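Local atomic coordinates of latency-associated nuclear antigen (Murid herpesvirus 4, PDB entry 4BLG), a protein that probably binds DNA through its C-terminal domain, the part modelled here, and associates with further copies of itself. Residues 66-71 against 84-89. Residues are numbered along the deposited sequence; the frame is centred on the assembly and turned at random.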
loop_
_atom_site.group_PDB
_atom_site.type_symbol
_atom_site.label_atom_id
_atom_site.label_comp_id
_atom_site.label_asym_id
_atom_site.label_seq_id
_atom_site.Cartn_x
_atom_site.Cartn_y
_atom_site.Cartn_z
ATOM N N THR A 66 -5.946 -5.100 -3.205
ATOM C CA THR A 66 -4.865 -5.315 -4.139
ATOM C C THR A 66 -4.470 -6.782 -4.133
ATOM O O THR A 66 -4.829 -7.523 -3.212
ATOM C CB THR A 66 -3.632 -4.539 -3.697
ATOM O OG1 THR A 66 -3.193 -5.049 -2.431
ATOM C CG2 THR A 66 -3.946 -3.075 -3.563
ATOM N N PRO A 67 -3.724 -7.211 -5.157
ATOM C CA PRO A 67 -3.077 -8.521 -5.051
ATOM C C PRO A 67 -2.067 -8.511 -3.919
ATOM O O PRO A 67 -1.795 -7.446 -3.336
ATOM C CB PRO A 67 -2.386 -8.698 -6.403
ATOM C CG PRO A 67 -2.459 -7.377 -7.088
ATOM C CD PRO A 67 -3.589 -6.622 -6.496
ATOM N N VAL A 68 -1.538 -9.682 -3.592
ATOM C CA VAL A 68 -0.528 -9.792 -2.556
ATOM C C VAL A 68 0.807 -9.305 -3.126
ATOM O O VAL A 68 1.182 -9.698 -4.224
ATOM C CB VAL A 68 -0.376 -11.245 -2.082
ATOM C CG1 VAL A 68 0.682 -11.350 -1.004
ATOM C CG2 VAL A 68 -1.719 -11.798 -1.576
ATOM N N SER A 69 1.502 -8.445 -2.385
ATOM C CA SER A 69 2.881 -8.074 -2.715
ATOM C C SER A 69 3.800 -8.271 -1.496
ATOM O O SER A 69 3.427 -8.945 -0.531
ATOM C CB SER A 69 2.952 -6.638 -3.226
ATOM O OG SER A 69 4.223 -6.359 -3.779
ATOM N N CYS A 70 5.009 -7.716 -1.562
ATOM C CA CYS A 70 6.004 -7.881 -0.497
ATOM C C CYS A 70 6.385 -6.535 0.089
ATOM O O CYS A 70 6.469 -5.542 -0.630
ATOM C CB CYS A 70 7.287 -8.527 -1.044
ATOM S SG CYS A 70 7.054 -10.058 -1.948
ATOM N N LEU A 71 6.639 -6.502 1.391
ATOM C CA LEU A 71 7.235 -5.321 1.995
ATOM C C LEU A 71 8.753 -5.367 1.811
ATOM O O LEU A 71 9.349 -6.438 1.749
ATOM C CB LEU A 71 6.888 -5.226 3.474
ATOM C CG LEU A 71 5.404 -5.034 3.784
ATOM C CD1 LEU A 71 5.162 -5.100 5.288
ATOM C CD2 LEU A 71 4.902 -3.721 3.215
ATOM N N TYR A 84 4.797 -10.335 3.583
ATOM C CA TYR A 84 3.870 -10.007 2.509
ATOM C C TYR A 84 2.745 -9.113 3.017
ATOM O O TYR A 84 2.530 -9.001 4.215
ATOM C CB TYR A 84 3.313 -11.277 1.897
ATOM C CG TYR A 84 4.382 -12.230 1.413
ATOM C CD1 TYR A 84 4.940 -13.168 2.269
ATOM C CD2 TYR A 84 4.835 -12.188 0.111
ATOM C CE1 TYR A 84 5.913 -14.043 1.832
ATOM C CE2 TYR A 84 5.813 -13.059 -0.334
ATOM C CZ TYR A 84 6.347 -13.981 0.529
ATOM O OH TYR A 84 7.318 -14.847 0.079
ATOM N N TYR A 85 2.048 -8.451 2.097
ATOM C CA TYR A 85 0.961 -7.552 2.468
ATOM C C TYR A 85 -0.034 -7.412 1.343
ATOM O O TYR A 85 0.239 -7.772 0.214
ATOM C CB TYR A 85 1.491 -6.158 2.818
ATOM C CG TYR A 85 1.723 -5.276 1.606
ATOM C CD1 TYR A 85 2.941 -5.286 0.934
ATOM C CD2 TYR A 85 0.723 -4.429 1.135
ATOM C CE1 TYR A 85 3.155 -4.476 -0.180
ATOM C CE2 TYR A 85 0.930 -3.616 0.031
ATOM C CZ TYR A 85 2.145 -3.645 -0.624
ATOM O OH TYR A 85 2.346 -2.836 -1.722
ATOM N N LEU A 86 -1.201 -6.881 1.673
ATOM C CA LEU A 86 -2.122 -6.384 0.671
ATOM C C LEU A 86 -2.860 -5.223 1.299
ATOM O O LEU A 86 -2.845 -5.056 2.513
ATOM C CB LEU A 86 -3.097 -7.465 0.194
ATOM C CG LEU A 86 -4.068 -8.101 1.197
ATOM C CD1 LEU A 86 -5.162 -7.145 1.630
ATOM C CD2 LEU A 86 -4.689 -9.335 0.569
ATOM N N LEU A 87 -3.477 -4.416 0.452
ATOM C CA LEU A 87 -4.236 -3.259 0.880
ATOM C C LEU A 87 -5.692 -3.469 0.534
ATOM O O LEU A 87 -6.009 -3.909 -0.566
ATOM C CB LEU A 87 -3.732 -2.006 0.164
ATOM C CG LEU A 87 -2.357 -1.498 0.587
ATOM C CD1 LEU A 87 -1.941 -0.340 -0.305
ATOM C CD2 LEU A 87 -2.387 -1.076 2.040
ATOM N N SER A 88 -6.571 -3.150 1.475
ATOM C CA SER A 88 -8.003 -3.250 1.251
ATOM C C SER A 88 -8.540 -1.858 1.413
ATOM O O SER A 88 -8.556 -1.327 2.520
ATOM C CB SER A 88 -8.666 -4.187 2.269
ATOM O OG SER A 88 -8.089 -5.479 2.245
ATOM N N PHE A 89 -8.964 -1.261 0.305
ATOM C CA PHE A 89 -9.403 0.127 0.304
ATOM C C PHE A 89 -10.876 0.250 0.678
ATOM O O PHE A 89 -11.699 -0.559 0.250
ATOM C CB PHE A 89 -9.163 0.748 -1.071
ATOM C CG PHE A 89 -7.728 0.718 -1.499
ATOM C CD1 PHE A 89 -6.847 1.704 -1.082
ATOM C CD2 PHE A 89 -7.255 -0.294 -2.314
ATOM C CE1 PHE A 89 -5.513 1.674 -1.468
ATOM C CE2 PHE A 89 -5.927 -0.330 -2.703
ATOM C CZ PHE A 89 -5.056 0.660 -2.283
HETATM O O HOH W 1 3.949 -3.625 -3.810
#
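Thr66 pairs with Leu87 through two bonds of different kinds. Its backbone N donates to Leu87 O at 2.9 Å, and its OG1 accepts from Leu87 N at 3.0 Å, with an almost straight N-H...O angle of 176°. The hydroxyl can take the place of a backbone carbonyl because chi1 of 63° sets OG1 between the backbone N and carbonyl carbon. OG1 also donates to Pro67 O, so two bonds grip it, and CG2 meets the edge of the Phe89 ring at CE2, 3.5 Å away. Pro67 has its CB directed away from 84-89, and the strand is interrupted here; regular antiparallel pairing resumes at Ser69, whose N and O both bond to the backbone of Tyr85. Within this chain the interrupted strand 64-70 is an outer strand of the four-stranded antiparallel sheet of the LANA DNA-binding domain. Packing is close around Tyr85: Leu71 CD2 lies 3.4 Å from its CD1, Ser69 CB touches CE1, and Cys70 O comes up to the ring edge. One water bridges Ser69 OG and Tyr85 OH, and that phenol also hydrogen-bonds Tyr85 OH of the second subunit, placing this face in the dimer interface. On the other face Cys70, Tyr84 and Val68 are partly exposed and their contacts are somewhat longer. There Cys70 SG stands 3.6 Å from Tyr84 CE2, oblique to the ring, while Val68 CG1 reaches Tyr84 CB at 3.9 Å and helix 48-57 packs on both Val68 and Tyr84.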